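Local coordinates for protein 3-dehydroquinate dehydratase (PDB 4H3D) that catalyses the cis-dehydration of 3-dehydroquinate to 3-dehydroshikimate through an imine intermediate, the third step of the chorismate pathway, at residues N146-F149 / N150-P153; L162-M165 / Q166-G169; M178-N181 / E182-L186. All coordinates share one frame; numbering follows the deposited sequence.

Interaction 1 of 3, residues N146-F149 / N150-P153; sequences NHDF and NKTP. With SHL (5-hydroxy-6-methyl-4-oxo-4H-pyran-2-carboxylic acid), chain I; ACT (acetate ion), chain J.
The carboxylate of Asp148 is the central flat group, gripped at both oxygens by the residues that follow it. Asn150 N donates to Asp148 OD1 at 2.9 Å, nearly along the C-O axis. Lys151 N reaches the same Asp148 OD1 at 3.0 Å but comes from above the carboxylate plane, 61° out of it. At the other end, Lys151 NZ forms a salt bridge with Asp148 OD2 at 2.8 Å. Two aromatic rings lie beside this turn. At the edge of the His147 ring, His147 NE2 is hydrogen-bonded to OAC of the bound pyranone SHL at 2.5 Å. The Phe149 ring has an acetate oxygen at its edge. The same oxygen, ACT O, accepts from Phe149 N at 2.8 Å in an almost straight bond (173°). The acetate probably comes from the crystallisation liquor.

The bond from Asn150 N makes this an Asx turn, directly after strand 141-148 of the TIM barrel. A chi1 of -169° turns Asp148 CG away from the backbone N and brings OD1 within reach of both backbone N-H groups. Lys151 CG lies between its backbone N and carbonyl carbon, 3.3 Å from Asp148 OD2, which lays the chain along the carboxylate. A bend at the last torsion then brings NZ to OD2. His147 is the proton donor/acceptor of the enzyme, and its ND1 is hydrogen-bonded to Glu90. Three donors on one carboxylate, one of them an ammonium, would probably keep Asp148 ionised and hold the turn in shape just beyond the catalytic histidine.

Interaction 2 of 3, residues L162-M165 / Q166-G169; sequences LCRM and QELG
Arg164 runs alongside the last turn of helix 155-167 and meets both Glu167 and Leu168. From CB, a chi1 of -176° carries CG away from the backbone N. Arg164 CG lies 4.2 Å from Leu168 CD1. A bend at chi2 turns the chain toward the helix end, and Arg164 CD comes 3.5 Å from Glu167 OE1. Arg164 NE and CZ then pass along the leucine, both 4.0 Å from Leu168 CG. At the tip the two nitrogens part. Arg164 NH1 has Leu168 CD2 at 3.6 Å, and this methyl sits over one guanidinium face, offset toward the rim. Arg164 NH2 makes a salt bridge to Glu167 OE1 at 3.0 Å. That bond uses the anti lone pair of OE1 and lies in the guanidinium plane, while the carboxylate plane is turned 75° away.

Gly169 ends the helix in a Schellman motif with positive phi (89°). Elsewhere on the turn, water 1 joins Cys163 O to Gln166 NE2, and Gln166 OE1 accepts from Asp201 N. Met165 packs on Ile144 of strand 141-148, inside the beta-alpha-beta unit. The guanidinium thus pairs its charge with Glu167 at the edge, adds a long, weak ion pair from NH1 to Asp125, and packs leucine on a face, so its rotation is probably restricted.

Interaction 3 of 3, residues M178-N181 / E182-L186; sequences MPQN and EKDVL
The chain turns at Gln180, and an extended Asn181 leads into helix 182-199, bringing the CA atoms of Pro179 and Asp184 within 5.0 Å. Asn181 is the N-cap, in the beta-alpha loop that follows strand 172-177 of the TIM barrel. Its CG lies between the backbone N and the carbonyl carbon (chi1 55°), which points OD1 at the first turn of the helix. Asn181 OD1 accepts from Asp184 N at 2.8 Å, met almost head-on (C=O...N angle 171°). A weak second bond runs from Asp184 N to Asn181 O.

Asp184 returns the link. Asp184 OD2 accepts from Gln180 N at 2.9 Å through the anti lone pair, so the carboxylate holds the residue before the cap. The Asn181 and Asp184 side chains cross at about a right angle, their amide and carboxylate planes 41° apart. Pro179 CB packs on Asp184 CB, and it also touches Val185 CG2 at 3.7 Å.

The start of the helix meets the second subunit of the dimer. Glu182 forms a salt bridge there with Lys197 of the second subunit, and Lys183 another with Glu190 of the second subunit. Gln180 NE2 turns instead to Asn150 O in the same chain. Water 2 donates to Asp184 OD1 at 2.8 Å and accepts a weak bond from Asn181 ND2.

How the interactions relate
Interactions 1 and 3 lie in successive beta-alpha loops of the barrel, with centres about 11 Å apart. They are joined directly: Gln180 NE2 is hydrogen-bonded to Asn150 O at 2.8 Å, Thr152 OG1 makes a weak bond to Met178 O, and Phe149 O packs on Met178 CG. Interaction 2 sits at the far end of the helix that follows interaction 1. It touches 146-149 where Met165 CE packs 3.5 Å from Asn146 CB. Interactions 2 and 3 stay about 12 Å apart at their nearest atoms. Interaction 1 alone of the three binds SHL. The side chains of Met165 and Pro179 are each about 10 Å from it, and that of Met165 is about 6 Å from that of Lys174, the Schiff-base lysine.

Interaction 1 of 3, residues N146-F149 / N150-P153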
ATOM      1  N   ASN B 146       4.737  13.501  17.699  1.00 18.80           N
ATOM      2  CA  ASN B 146       3.406  13.988  18.071  1.00 19.67           C
ATOM      3  C   ASN B 146       2.370  12.972  17.612  1.00 18.96           C
ATOM      4  O   ASN B 146       2.501  12.368  16.530  1.00 19.19           O
ATOM      5  CB  ASN B 146       3.145  15.355  17.454  1.00 20.17           C
ATOM      6  CG  ASN B 146       1.775  15.924  17.809  1.00 22.38           C
ATOM      7  OD1 ASN B 146       0.968  16.194  16.919  1.00 25.07           O
ATOM      8  ND2 ASN B 146       1.500  16.082  19.094  1.00 22.55           N
ATOM      9  N   HIS B 147       1.342  12.780  18.428  1.00 20.98           N
ATOM     10  CA  HIS B 147       0.279  11.823  18.136  1.00 21.00           C
ATOM     11  C   HIS B 147      -1.111  12.410  18.316  1.00 22.46           C
ATOM     12  O   HIS B 147      -1.330  13.281  19.168  1.00 23.10           O
ATOM     13  CB  HIS B 147       0.383  10.648  19.091  1.00 23.60           C
ATOM     14  CG  HIS B 147       1.727  10.008  19.100  1.00 20.64           C
ATOM     15  ND1 HIS B 147       2.798  10.548  19.776  1.00 22.03           N
ATOM     16  CD2 HIS B 147       2.175   8.864  18.530  1.00 24.69           C
ATOM     17  CE1 HIS B 147       3.856   9.774  19.606  1.00 23.55           C
ATOM     18  NE2 HIS B 147       3.502   8.744  18.856  1.00 24.41           N
ATOM     19  N   ASP B 148      -2.040  11.960  17.483  1.00 20.28           N
ATOM     20  CA  ASP B 148      -3.421  12.283  17.675  1.00 22.03           C
ATOM     21  C   ASP B 148      -4.140  10.967  17.503  1.00 22.98           C
ATOM     22  O   ASP B 148      -4.115  10.365  16.408  1.00 22.62           O
ATOM     23  CB  ASP B 148      -3.913  13.343  16.704  1.00 22.07           C
ATOM     24  CG  ASP B 148      -5.296  13.877  17.074  1.00 27.76           C
ATOM     25  OD1 ASP B 148      -6.159  13.091  17.554  1.00 27.21           O
ATOM     26  OD2 ASP B 148      -5.517  15.093  16.883  1.00 32.81           O
ATOM     27  N   PHE B 149      -4.737  10.485  18.587  1.00 21.32           N
ATOM     28  CA  PHE B 149      -5.467   9.210  18.554  1.00 24.59           C
ATOM     29  C   PHE B 149      -6.945   9.310  18.204  1.00 25.87           C
ATOM     30  O   PHE B 149      -7.622   8.294  18.130  1.00 25.73           O
ATOM     31  CB  PHE B 149      -5.305   8.478  19.883  1.00 25.87           C
ATOM     32  CG  PHE B 149      -3.965   7.933  20.067  1.00 26.47           C
ATOM     33  CD1 PHE B 149      -2.971   8.702  20.629  1.00 28.53           C
ATOM     34  CD2 PHE B 149      -3.667   6.648  19.630  1.00 24.38           C
ATOM     35  CE1 PHE B 149      -1.689   8.190  20.780  1.00 30.73           C
ATOM     36  CE2 PHE B 149      -2.392   6.133  19.766  1.00 31.94           C
ATOM     37  CZ  PHE B 149      -1.400   6.903  20.338  1.00 31.73           C
ATOM     38  N   ASN B 150      -7.434  10.518  17.961  1.00 26.35           N
ATOM     39  CA  ASN B 150      -8.869  10.717  17.686  1.00 28.12           C
ATOM     40  C   ASN B 150      -9.207  11.283  16.313  1.00 26.25           C
ATOM     41  O   ASN B 150     -10.325  11.135  15.846  1.00 27.02           O
ATOM     42  CB  ASN B 150      -9.443  11.654  18.736  1.00 29.54           C
ATOM     43  CG  ASN B 150      -9.245  11.132  20.142  1.00 35.23           C
ATOM     44  OD1 ASN B 150      -8.696  11.825  20.993  1.00 44.82           O
ATOM     45  ND2 ASN B 150      -9.655   9.893  20.380  1.00 44.07           N
ATOM     46  N   LYS B 151      -8.263  11.956  15.676  1.00 24.87           N
ATOM     47  CA  LYS B 151      -8.541  12.553  14.376  1.00 25.60           C
ATOM     48  C   LYS B 151      -7.279  12.742  13.545  1.00 22.83           C
ATOM     49  O   LYS B 151      -6.167  12.540  14.032  1.00 21.48           O
ATOM     50  CB  LYS B 151      -9.211  13.920  14.563  1.00 27.12           C
ATOM     51  CG  LYS B 151      -8.286  15.017  15.089  1.00 29.40           C
ATOM     52  CD  LYS B 151      -8.998  16.353  15.144  1.00 36.22           C
ATOM     53  CE  LYS B 151      -8.026  17.501  15.356  1.00 38.90           C
ATOM     54  NZ  LYS B 151      -7.176  17.320  16.523  1.00 39.81           N
ATOM     55  N   THR B 152      -7.484  13.116  12.289  1.00 20.75           N
ATOM     56  CA  THR B 152      -6.405  13.458  11.382  1.00 21.66           C
ATOM     57  C   THR B 152      -6.482  14.972  11.153  1.00 21.81           C
ATOM     58  O   THR B 152      -7.410  15.462  10.515  1.00 23.48           O
ATOM     59  CB  THR B 152      -6.517  12.712  10.048  1.00 20.56           C
ATOM     60  OG1 THR B 152      -6.428  11.297  10.287  1.00 22.12           O
ATOM     61  CG2 THR B 152      -5.377  13.152   9.085  1.00 22.01           C
ATOM     62  N   PRO B 153      -5.523  15.723  11.704  1.00 23.66           N
ATOM     63  CA  PRO B 153      -5.566  17.159  11.490  1.00 24.68           C
ATOM     64  C   PRO B 153      -5.456  17.469   9.985  1.00 26.51           C
ATOM     65  O   PRO B 153      -4.987  16.621   9.202  1.00 24.24           O
ATOM     66  CB  PRO B 153      -4.351  17.669  12.261  1.00 24.19           C
ATOM     67  CG  PRO B 153      -4.042  16.593  13.254  1.00 24.08           C
ATOM     68  CD  PRO B 153      -4.392  15.322  12.561  1.00 23.15           C
TER
HETATM   69  OAD SHL I 302       3.533   1.623  14.741  1.00 37.96           O
HETATM   70  CAH SHL I 302       2.694   2.289  15.399  1.00 43.51           C
HETATM   71  OAA SHL I 302       1.496   1.918  15.484  1.00 41.03           O
HETATM   72  CAK SHL I 302       3.140   3.498  16.063  1.00 39.73           C
HETATM   73  OAG SHL I 302       4.517   3.878  15.926  1.00 36.68           O
HETATM   74  CAF SHL I 302       5.014   4.933  16.718  1.00 38.55           C
HETATM   75  CAL SHL I 302       6.343   5.198  16.685  1.00 38.12           C
HETATM   76  CAJ SHL I 302       4.144   5.552  17.545  1.00 40.48           C
HETATM   77  OAC SHL I 302       4.579   6.536  18.329  1.00 37.58           O
HETATM   78  CAI SHL I 302       2.826   5.198  17.591  1.00 39.11           C
HETATM   79  CAE SHL I 302       2.327   4.193  16.861  1.00 38.84           C
HETATM   80  OAB SHL I 302       1.993   5.855  18.384  1.00 38.37           O
HETATM   81  C   ACT J 303      -5.757  12.130  21.815  1.00 39.75           C
HETATM   82  O   ACT J 303      -4.798  11.848  21.038  1.00 36.54           O
HETATM   83  OXT ACT J 303      -6.578  12.972  21.388  1.00 41.60           O
HETATM   84  CH3 ACT J 303      -5.930  11.495  23.164  1.00 37.39           C

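Interaction 2 of 3, residues L162-M165 / Q166-G169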
ATOM      1  N   LEU B 162       5.164  19.373  11.654  1.00 23.16           N
ATOM      2  CA  LEU B 162       6.433  18.817  11.157  1.00 23.56           C
ATOM      3  C   LEU B 162       7.479  19.936  10.989  1.00 23.05           C
ATOM      4  O   LEU B 162       8.657  19.746  11.316  1.00 22.77           O
ATOM      5  CB  LEU B 162       6.215  18.053   9.846  1.00 24.38           C
ATOM      6  CG  LEU B 162       5.367  16.776   9.949  1.00 22.70           C
ATOM      7  CD1 LEU B 162       4.987  16.244   8.549  1.00 23.43           C
ATOM      8  CD2 LEU B 162       6.093  15.709  10.787  1.00 24.37           C
ATOM      9  N   CYS B 163       7.050  21.100  10.480  1.00 23.85           N
ATOM     10  CA  CYS B 163       7.952  22.256  10.367  1.00 23.77           C
ATOM     11  C   CYS B 163       8.431  22.716  11.758  1.00 25.00           C
ATOM     12  O   CYS B 163       9.606  23.055  11.938  1.00 23.75           O
ATOM     13  CB  CYS B 163       7.283  23.419   9.636  1.00 25.83           C
ATOM     14  SG  CYS B 163       7.062  23.128   7.894  1.00 30.15           S
ATOM     15  N   ARG B 164       7.537  22.713  12.739  1.00 21.97           N
ATOM     16  CA  ARG B 164       7.924  23.120  14.090  1.00 23.37           C
ATOM     17  C   ARG B 164       8.994  22.156  14.660  1.00 22.11           C
ATOM     18  O   ARG B 164       9.967  22.587  15.343  1.00 22.45           O
ATOM     19  CB  ARG B 164       6.705  23.205  15.014  1.00 21.40           C
ATOM     20  CG  ARG B 164       7.010  23.719  16.431  1.00 25.89           C
ATOM     21  CD  ARG B 164       7.681  25.097  16.423  1.00 30.98           C
ATOM     22  NE  ARG B 164       8.140  25.482  17.752  1.00 34.76           N
ATOM     23  CZ  ARG B 164       9.108  26.364  17.994  1.00 38.43           C
ATOM     24  NH1 ARG B 164       9.454  26.634  19.246  1.00 40.37           N
ATOM     25  NH2 ARG B 164       9.757  26.959  16.993  1.00 40.55           N
ATOM     26  N   MET B 165       8.834  20.868  14.356  1.00 22.65           N
ATOM     27  CA  MET B 165       9.787  19.850  14.792  1.00 21.95           C
ATOM     28  C   MET B 165      11.158  20.106  14.171  1.00 24.36           C
ATOM     29  O   MET B 165      12.180  19.941  14.835  1.00 24.94           O
ATOM     30  CB  MET B 165       9.281  18.466  14.446  1.00 22.56           C
ATOM     31  CG  MET B 165       8.058  18.046  15.255  1.00 22.11           C
ATOM     32  SD  MET B 165       7.329  16.623  14.490  1.00 24.29           S
ATOM     33  CE  MET B 165       6.036  16.189  15.626  1.00 21.16           C
ATOM     34  N   GLN B 166      11.186  20.520  12.908  1.00 24.42           N
ATOM     35  CA  GLN B 166      12.470  20.903  12.290  1.00 25.64           C
ATOM     36  C   GLN B 166      13.071  22.105  13.008  1.00 26.33           C
ATOM     37  O   GLN B 166      14.279  22.128  13.308  1.00 27.51           O
ATOM     38  CB  GLN B 166      12.311  21.233  10.808  1.00 25.61           C
ATOM     39  CG  GLN B 166      12.062  20.043   9.934  1.00 27.90           C
ATOM     40  CD  GLN B 166      12.170  20.382   8.447  1.00 29.29           C
ATOM     41  OE1 GLN B 166      12.552  19.543   7.642  1.00 30.60           O
ATOM     42  NE2 GLN B 166      11.846  21.625   8.090  1.00 26.36           N
ATOM     43  N   GLU B 167      12.237  23.107  13.290  1.00 27.30           N
ATOM     44  CA  GLU B 167      12.703  24.320  13.966  1.00 29.07           C
ATOM     45  C   GLU B 167      13.276  24.013  15.349  1.00 28.76           C
ATOM     46  O   GLU B 167      14.207  24.682  15.798  1.00 27.94           O
ATOM     47  CB  GLU B 167      11.576  25.364  14.073  1.00 30.08           C
ATOM     48  CG  GLU B 167      11.114  25.923  12.730  1.00 34.33           C
ATOM     49  CD  GLU B 167       9.834  26.764  12.838  1.00 42.81           C
ATOM     50  OE1 GLU B 167       9.352  27.004  13.982  1.00 39.08           O
ATOM     51  OE2 GLU B 167       9.303  27.171  11.774  1.00 45.82           O
ATOM     52  N   LEU B 168      12.727  23.001  16.011  1.00 27.04           N
ATOM     53  CA  LEU B 168      13.193  22.593  17.333  1.00 27.74           C
ATOM     54  C   LEU B 168      14.450  21.701  17.278  1.00 28.09           C
ATOM     55  O   LEU B 168      14.972  21.287  18.297  1.00 28.41           O
ATOM     56  CB  LEU B 168      12.070  21.908  18.103  1.00 27.79           C
ATOM     57  CG  LEU B 168      10.986  22.853  18.622  1.00 29.47           C
ATOM     58  CD1 LEU B 168       9.746  22.072  19.099  1.00 30.01           C
ATOM     59  CD2 LEU B 168      11.523  23.768  19.735  1.00 30.67           C
ATOM     60  N   GLY B 169      14.938  21.430  16.083  1.00 27.12           N
ATOM     61  CA  GLY B 169      16.153  20.639  15.927  1.00 25.52           C
ATOM     62  C   GLY B 169      15.967  19.139  15.830  1.00 24.42           C
ATOM     63  O   GLY B 169      16.936  18.393  15.988  1.00 23.76           O
TER
HETATM   64  O   HOH W   1      11.131  24.175   9.326  1.00 35.94           O

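Interaction 3 of 3, residues M178-N181 / E182-L186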
ATOM      1  N   MET B 178      -4.856   9.505  13.598  1.00 21.07           N
ATOM      2  CA  MET B 178      -5.903   8.496  13.517  1.00 21.31           C
ATOM      3  C   MET B 178      -6.931   8.883  12.446  1.00 21.69           C
ATOM      4  O   MET B 178      -7.563   9.940  12.546  1.00 22.83           O
ATOM      5  CB  MET B 178      -6.606   8.360  14.874  1.00 23.16           C
ATOM      6  CG  MET B 178      -7.680   7.249  14.933  1.00 23.72           C
ATOM      7  SD  MET B 178      -6.939   5.593  14.745  1.00 32.67           S
ATOM      8  CE  MET B 178      -5.988   5.433  16.255  1.00 27.91           C
ATOM      9  N   PRO B 179      -7.123   8.024  11.425  1.00 21.09           N
ATOM     10  CA  PRO B 179      -8.142   8.397  10.452  1.00 22.78           C
ATOM     11  C   PRO B 179      -9.541   8.110  10.967  1.00 24.99           C
ATOM     12  O   PRO B 179      -9.737   7.128  11.670  1.00 23.99           O
ATOM     13  CB  PRO B 179      -7.846   7.475   9.261  1.00 24.46           C
ATOM     14  CG  PRO B 179      -7.301   6.235   9.886  1.00 22.60           C
ATOM     15  CD  PRO B 179      -6.521   6.704  11.119  1.00 23.20           C
ATOM     16  N   GLN B 180     -10.489   8.973  10.616  1.00 25.53           N
ATOM     17  CA  GLN B 180     -11.890   8.761  10.925  1.00 26.92           C
ATOM     18  C   GLN B 180     -12.579   8.210   9.663  1.00 27.66           C
ATOM     19  O   GLN B 180     -13.699   7.692   9.720  1.00 27.30           O
ATOM     20  CB  GLN B 180     -12.534  10.064  11.365  1.00 27.73           C
ATOM     21  CG  GLN B 180     -11.946  10.629  12.657  1.00 29.28           C
ATOM     22  CD  GLN B 180     -12.595  11.926  13.090  1.00 32.64           C
ATOM     23  OE1 GLN B 180     -13.445  12.477  12.387  1.00 38.65           O
ATOM     24  NE2 GLN B 180     -12.186  12.431  14.253  1.00 35.22           N
ATOM     25  N   ASN B 181     -11.898   8.329   8.528  1.00 26.39           N
ATOM     26  CA  ASN B 181     -12.419   7.836   7.255  1.00 28.20           C
ATOM     27  C   ASN B 181     -11.279   7.606   6.280  1.00 27.29           C
ATOM     28  O   ASN B 181     -10.116   7.929   6.577  1.00 25.37           O
ATOM     29  CB  ASN B 181     -13.467   8.795   6.691  1.00 28.83           C
ATOM     30  CG  ASN B 181     -12.947  10.231   6.545  1.00 32.36           C
ATOM     31  OD1 ASN B 181     -11.813  10.466   6.117  1.00 31.15           O
ATOM     32  ND2 ASN B 181     -13.797  11.197   6.876  1.00 43.12           N
ATOM     33  N   GLU B 182     -11.604   7.053   5.116  1.00 26.03           N
ATOM     34  CA  GLU B 182     -10.590   6.717   4.139  1.00 26.25           C
ATOM     35  C   GLU B 182      -9.890   7.962   3.625  1.00 27.01           C
ATOM     36  O   GLU B 182      -8.668   7.966   3.430  1.00 22.90           O
ATOM     37  CB  GLU B 182     -11.204   5.929   2.963  1.00 29.46           C
ATOM     38  CG  GLU B 182     -11.736   4.548   3.342  1.00 30.92           C
ATOM     39  CD  GLU B 182     -13.109   4.581   4.005  1.00 35.22           C
ATOM     40  OE1 GLU B 182     -13.697   5.685   4.187  1.00 33.89           O
ATOM     41  OE2 GLU B 182     -13.607   3.491   4.340  1.00 38.97           O
ATOM     42  N   LYS B 183     -10.656   9.033   3.428  1.00 26.00           N
ATOM     43  CA  LYS B 183     -10.069  10.270   2.930  1.00 28.81           C
ATOM     44  C   LYS B 183      -8.977  10.788   3.867  1.00 27.34           C
ATOM     45  O   LYS B 183      -7.975  11.362   3.391  1.00 28.06           O
ATOM     46  CB  LYS B 183     -11.136  11.345   2.680  1.00 32.05           C
ATOM     47  CG  LYS B 183     -10.572  12.589   1.981  1.00 36.56           C
ATOM     48  CD  LYS B 183     -11.670  13.499   1.407  1.00 43.63           C
ATOM     49  CE  LYS B 183     -11.047  14.751   0.776  1.00 47.25           C
ATOM     50  NZ  LYS B 183     -12.030  15.610   0.038  1.00 51.54           N
ATOM     51  N   ASP B 184      -9.148  10.565   5.179  1.00 24.42           N
ATOM     52  CA  ASP B 184      -8.147  11.002   6.207  1.00 24.01           C
ATOM     53  C   ASP B 184      -6.787  10.329   6.012  1.00 22.43           C
ATOM     54  O   ASP B 184      -5.731  10.944   6.256  1.00 21.39           O
ATOM     55  CB  ASP B 184      -8.634  10.711   7.630  1.00 22.51           C
ATOM     56  CG  ASP B 184      -9.628  11.726   8.140  1.00 28.31           C
ATOM     57  OD1 ASP B 184      -9.769  12.807   7.523  1.00 28.44           O
ATOM     58  OD2 ASP B 184     -10.257  11.448   9.198  1.00 29.18           O
ATOM     59  N   VAL B 185      -6.814   9.068   5.600  1.00 23.21           N
ATOM     60  CA  VAL B 185      -5.568   8.333   5.296  1.00 21.34           C
ATOM     61  C   VAL B 185      -4.860   9.046   4.146  1.00 22.67           C
ATOM     62  O   VAL B 185      -3.641   9.279   4.195  1.00 21.78           O
ATOM     63  CB  VAL B 185      -5.832   6.898   4.900  1.00 22.69           C
ATOM     64  CG1 VAL B 185      -4.509   6.190   4.571  1.00 22.49           C
ATOM     65  CG2 VAL B 185      -6.581   6.142   5.997  1.00 18.51           C
ATOM     66  N   LEU B 186      -5.629   9.414   3.118  1.00 22.49           N
ATOM     67  CA  LEU B 186      -5.065  10.111   1.969  1.00 23.22           C
ATOM     68  C   LEU B 186      -4.519  11.498   2.361  1.00 23.16           C
ATOM     69  O   LEU B 186      -3.490  11.936   1.842  1.00 25.01           O
ATOM     70  CB  LEU B 186      -6.096  10.203   0.822  1.00 24.12           C
ATOM     71  CG  LEU B 186      -6.621   8.850   0.282  1.00 26.14           C
ATOM     72  CD1 LEU B 186      -7.612   9.051  -0.847  1.00 22.52           C
ATOM     73  CD2 LEU B 186      -5.471   7.958  -0.190  1.00 25.76           C
TER
HETATM   74  O   HOH W   2     -12.257  13.792   8.263  1.00 46.11           O